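Local coordinates for Arf-GAP domain and FG repeat-containing protein 1 (Homo sapiens, PDB 2OLM) that acts as a cofactor for HIV-1 Rev, promoting movement of viral RNAs to the cytoplasm, and is required for vesicle docking or fusion during acrosome biogenesis, at residues S45-T49 and S50-S54; R56-N59 and P60-V64. All blocks are in the same frame, centred on the assembly; numbering follows the deposited sequence.

Contact 1: residues S45-T49 and S50-S54. With ZN (zinc ion), chain B.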
# COMPACT_ATOMS: atom_id res chain seq x y z
N SER A 45 -10.93 3.78 -13.32
CA SER A 45 -9.77 3.16 -13.97
C SER A 45 -8.51 3.45 -13.19
O SER A 45 -8.47 4.30 -12.30
CB SER A 45 -9.60 3.67 -15.40
OG SER A 45 -9.38 5.06 -15.37
N PHE A 46 -7.46 2.74 -13.58
CA PHE A 46 -6.10 2.90 -13.02
C PHE A 46 -5.21 3.40 -14.10
O PHE A 46 -5.10 2.76 -15.16
CB PHE A 46 -5.60 1.54 -12.45
CG PHE A 46 -6.38 1.04 -11.30
CD1 PHE A 46 -5.92 1.22 -10.01
CD2 PHE A 46 -7.59 0.43 -11.46
CE1 PHE A 46 -6.66 0.80 -8.91
CE2 PHE A 46 -8.33 0.01 -10.38
CZ PHE A 46 -7.85 0.18 -9.10
N VAL A 47 -4.57 4.57 -13.90
CA VAL A 47 -3.85 5.29 -14.96
C VAL A 47 -2.46 5.76 -14.46
O VAL A 47 -2.24 5.87 -13.27
CB VAL A 47 -4.65 6.53 -15.48
CG1 VAL A 47 -5.89 6.03 -16.20
CG2 VAL A 47 -5.10 7.43 -14.30
N CYS A 48 -1.60 6.09 -15.40
CA CYS A 48 -0.23 6.54 -15.10
C CYS A 48 -0.23 8.07 -14.90
O CYS A 48 -1.27 8.74 -15.10
CB CYS A 48 0.71 6.14 -16.26
SG CYS A 48 0.60 7.10 -17.77
N THR A 49 0.90 8.65 -14.49
CA THR A 49 0.97 10.05 -14.24
C THR A 49 0.81 10.92 -15.45
O THR A 49 0.13 11.95 -15.41
CB THR A 49 2.29 10.36 -13.49
OG1 THR A 49 2.33 9.56 -12.29
CG2 THR A 49 2.41 11.84 -13.22
N SER A 50 1.40 10.51 -16.57
CA SER A 50 1.33 11.28 -17.77
C SER A 50 -0.11 11.35 -18.29
O SER A 50 -0.60 12.41 -18.65
CB SER A 50 2.27 10.72 -18.83
OG SER A 50 2.24 11.52 -19.97
N CYS A 51 -0.77 10.20 -18.31
CA CYS A 51 -2.16 10.22 -18.74
C CYS A 51 -3.02 10.98 -17.77
O CYS A 51 -3.94 11.69 -18.23
CB CYS A 51 -2.68 8.81 -18.89
SG CYS A 51 -2.01 7.94 -20.36
N SER A 52 -2.72 10.91 -16.47
CA SER A 52 -3.46 11.72 -15.49
C SER A 52 -3.34 13.21 -15.82
O SER A 52 -4.32 13.97 -15.75
CB SER A 52 -2.96 11.46 -14.10
OG SER A 52 -3.21 10.14 -13.68
N GLY A 53 -2.14 13.67 -16.18
CA GLY A 53 -1.99 15.05 -16.58
C GLY A 53 -2.87 15.42 -17.77
O GLY A 53 -3.48 16.49 -17.81
N SER A 54 -2.95 14.53 -18.77
CA SER A 54 -3.80 14.77 -19.94
C SER A 54 -5.31 14.72 -19.62
O SER A 54 -6.08 15.51 -20.17
CB SER A 54 -3.47 13.80 -21.07
OG SER A 54 -2.14 14.06 -21.53
ZN ZN B . -0.84 6.19 -19.32
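Cys-48 O is gripped twice by Ser-52: OG donates to it at 2.8 Å and the backbone N at 2.9 Å, the two arriving from opposite faces of the carbonyl plane. The hydroxyl lies well above that plane, 38° out of it. This pair of hydrogen bonds closes the first turn of helix 49-55, the helix whose N-cap, Cys-48, and first turn, with Cys-51, supply the second CxxC pair of the C4-type zinc finger in the Arf-GAP domain. From the N-cap, Cys-48 SG accepts from Cys-51 N at 3.4 Å along a nearly straight N-H...S path (169°), a capping bond that would probably draw negative charge off the thiolate. The same sulfur binds the zinc ion, as does Cys-51 SG; Cys-28 and Cys-31 complete the four-cysteine site. Cys-48 SG sits between its own backbone N and carbonyl carbon (chi1 75°), which brings it to the start of the helix, within reach of both the Cys-51 amide and the metal. Cys-51 SG instead lies anti to its carbonyl carbon and comes to the zinc from the first turn of the helix, 3.8 Å from Cys-48 SG. The helix then runs on through Gly-53 N, which donates to Thr-49 O at 3.0 Å. Thr-49 turns its side chain outward, and its hydroxyl is hydrogen-bonded to Thr-37 OG1, linking the helix start to the chain just ahead of strand 38-40. On the strand side Val-47 is buried; it shares backbone hydrogen bonds with Thr-37 and Tyr-38, while its side chain faces the helix. There the Val-47 CG2 methyl rests against the Ser-52 hydroxyl, with 3.4 Å between CG2 and OG.

Contact 2: residues R56-N59 and P60-V64; sequences RGLN and PPHRV. With SO4 (sulfate ion), chain C.
Arg-56 reaches from one limb of a proline-rich loop in the Arf-GAP domain to lay a face of its guanidinium against Pro-61 CB on the other. CB starts out away from the 60-64 limb, but bends at chi2 and chi3 (-62° and -55°) fold the chain back across the loop. CD passes Val-64, its CG2 methyl 4.1 Å away, and lies close to His-62 O. NE and CZ follow beside the CB edge of the Pro-61 ring, and Pro-61 CB sits over the centre of the guanidinium face, 3.7 Å from its plane. NH1 ends the path by donating to His-62 O at 2.8 Å; it comes from above the carbonyl plane, 54° out of it. NH1 also gives a hydrogen bond to a water, which donates in turn to Pro-61 O, so two successive carbonyls of the second limb are tied to one nitrogen, one of them through the water. The loop reverses at a cis peptide bond between Asn-59 and Pro-60. On the side toward helix 109-121, Leu-58 CD1 lies over a face of the His-62 imidazole in a CH-pi contact, 4.1 Å from the ring centroid. Arg-63 turns outward, and its NH1 and NH2 each donate to a different oxygen of a sulfate, probably taken up from the crystallisation liquor. The loop joins helix 49-55 to strand 64-66: Leu-58 packs on Leu-116 and Gln-117 of helix 109-121, His-62 meets Tyr-120 of that helix edge-to-face and bonds to Asn-40 of strand 38-40 through ND1, and Val-64 leans on Leu-55 of helix 49-55.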
# COMPACT_ATOMS: atom_id res chain seq x y z
N ARG A 56 -6.63 15.65 -16.91
CA ARG A 56 -6.95 16.97 -16.31
C ARG A 56 -7.11 18.09 -17.33
O ARG A 56 -7.62 19.18 -16.99
CB ARG A 56 -5.90 17.38 -15.26
CG ARG A 56 -5.83 16.45 -14.11
CD ARG A 56 -7.09 16.37 -13.34
NE ARG A 56 -7.54 17.68 -12.88
CZ ARG A 56 -8.72 17.91 -12.31
NH1 ARG A 56 -9.64 16.95 -12.13
NH2 ARG A 56 -9.00 19.15 -11.92
N GLY A 57 -6.71 17.85 -18.55
CA GLY A 57 -6.90 18.82 -19.63
C GLY A 57 -8.22 18.68 -20.36
O GLY A 57 -8.57 19.52 -21.19
N LEU A 58 -9.00 17.63 -20.06
CA LEU A 58 -10.34 17.55 -20.61
C LEU A 58 -11.24 18.57 -19.92
O LEU A 58 -10.95 19.04 -18.84
CB LEU A 58 -10.90 16.15 -20.41
CG LEU A 58 -10.13 14.98 -21.07
CD1 LEU A 58 -10.70 13.66 -20.75
CD2 LEU A 58 -10.17 15.20 -22.62
N ASN A 59 -12.31 18.92 -20.60
CA ASN A 59 -13.33 19.76 -20.01
C ASN A 59 -14.71 19.14 -20.18
O ASN A 59 -15.18 19.00 -21.31
CB ASN A 59 -13.32 21.13 -20.63
CG ASN A 59 -14.05 22.13 -19.78
OD1 ASN A 59 -14.34 21.89 -18.59
ND2 ASN A 59 -14.33 23.31 -20.37
N PRO A 60 -15.37 18.70 -19.10
CA PRO A 60 -14.85 18.75 -17.74
C PRO A 60 -13.70 17.75 -17.52
O PRO A 60 -13.64 16.70 -18.18
CB PRO A 60 -16.06 18.39 -16.86
CG PRO A 60 -17.25 18.47 -17.79
CD PRO A 60 -16.71 18.13 -19.12
N PRO A 61 -12.80 18.08 -16.59
CA PRO A 61 -11.65 17.19 -16.38
C PRO A 61 -11.99 15.98 -15.58
O PRO A 61 -12.88 16.04 -14.73
CB PRO A 61 -10.68 18.06 -15.57
CG PRO A 61 -11.57 19.02 -14.84
CD PRO A 61 -12.72 19.29 -15.72
N HIS A 62 -11.26 14.90 -15.77
CA HIS A 62 -11.45 13.69 -14.97
C HIS A 62 -10.72 13.82 -13.62
O HIS A 62 -9.68 14.49 -13.55
CB HIS A 62 -11.01 12.45 -15.73
CG HIS A 62 -11.92 12.07 -16.86
ND1 HIS A 62 -12.09 10.77 -17.28
CD2 HIS A 62 -12.78 12.81 -17.60
CE1 HIS A 62 -12.96 10.74 -18.27
NE2 HIS A 62 -13.40 11.96 -18.48
N ARG A 63 -11.28 13.18 -12.61
CA ARG A 63 -10.82 13.30 -11.25
C ARG A 63 -9.85 12.20 -10.94
O ARG A 63 -10.24 11.06 -10.76
CB ARG A 63 -12.02 13.19 -10.32
CG ARG A 63 -11.76 13.56 -8.88
CD ARG A 63 -11.47 15.03 -8.67
NE ARG A 63 -11.44 15.30 -7.24
CZ ARG A 63 -10.38 15.16 -6.46
NH1 ARG A 63 -9.18 14.90 -6.95
NH2 ARG A 63 -10.50 15.34 -5.17
N VAL A 64 -8.57 12.53 -10.82
CA VAL A 64 -7.52 11.54 -10.55
C VAL A 64 -6.99 11.71 -9.13
O VAL A 64 -6.80 12.84 -8.67
CB VAL A 64 -6.39 11.62 -11.57
CG1 VAL A 64 -6.91 11.28 -13.00
CG2 VAL A 64 -5.70 13.00 -11.54
S SO4 C . -7.00 14.58 -3.84
O1 SO4 C . -8.37 14.74 -3.36
O2 SO4 C . -6.59 13.22 -3.73
O3 SO4 C . -6.16 15.46 -2.99
O4 SO4 C . -6.87 15.04 -5.26
O HOH W 1 -12.43 16.29 -11.94

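From the N terminus, the chain runs through helix 3-20 and the first zinc cysteines, then strand 38-40, before contact 1 turns the end of strand 45-47 into helix 49-55. The turn of 45-54 is complete before the loop 56-64 begins, so neither nests in nor crosses the other; their centres are about 10 Å apart. After the helix, residues 56-64 double back and deliver the chain to strand 64-66, which pairs with 38-40, the central strand of the three-stranded antiparallel sheet. The two outer strands are thus joined through the helix and the loop. The contacts meet where Ser-52 OG packs on Val-64 CG1 at 3.9 Å.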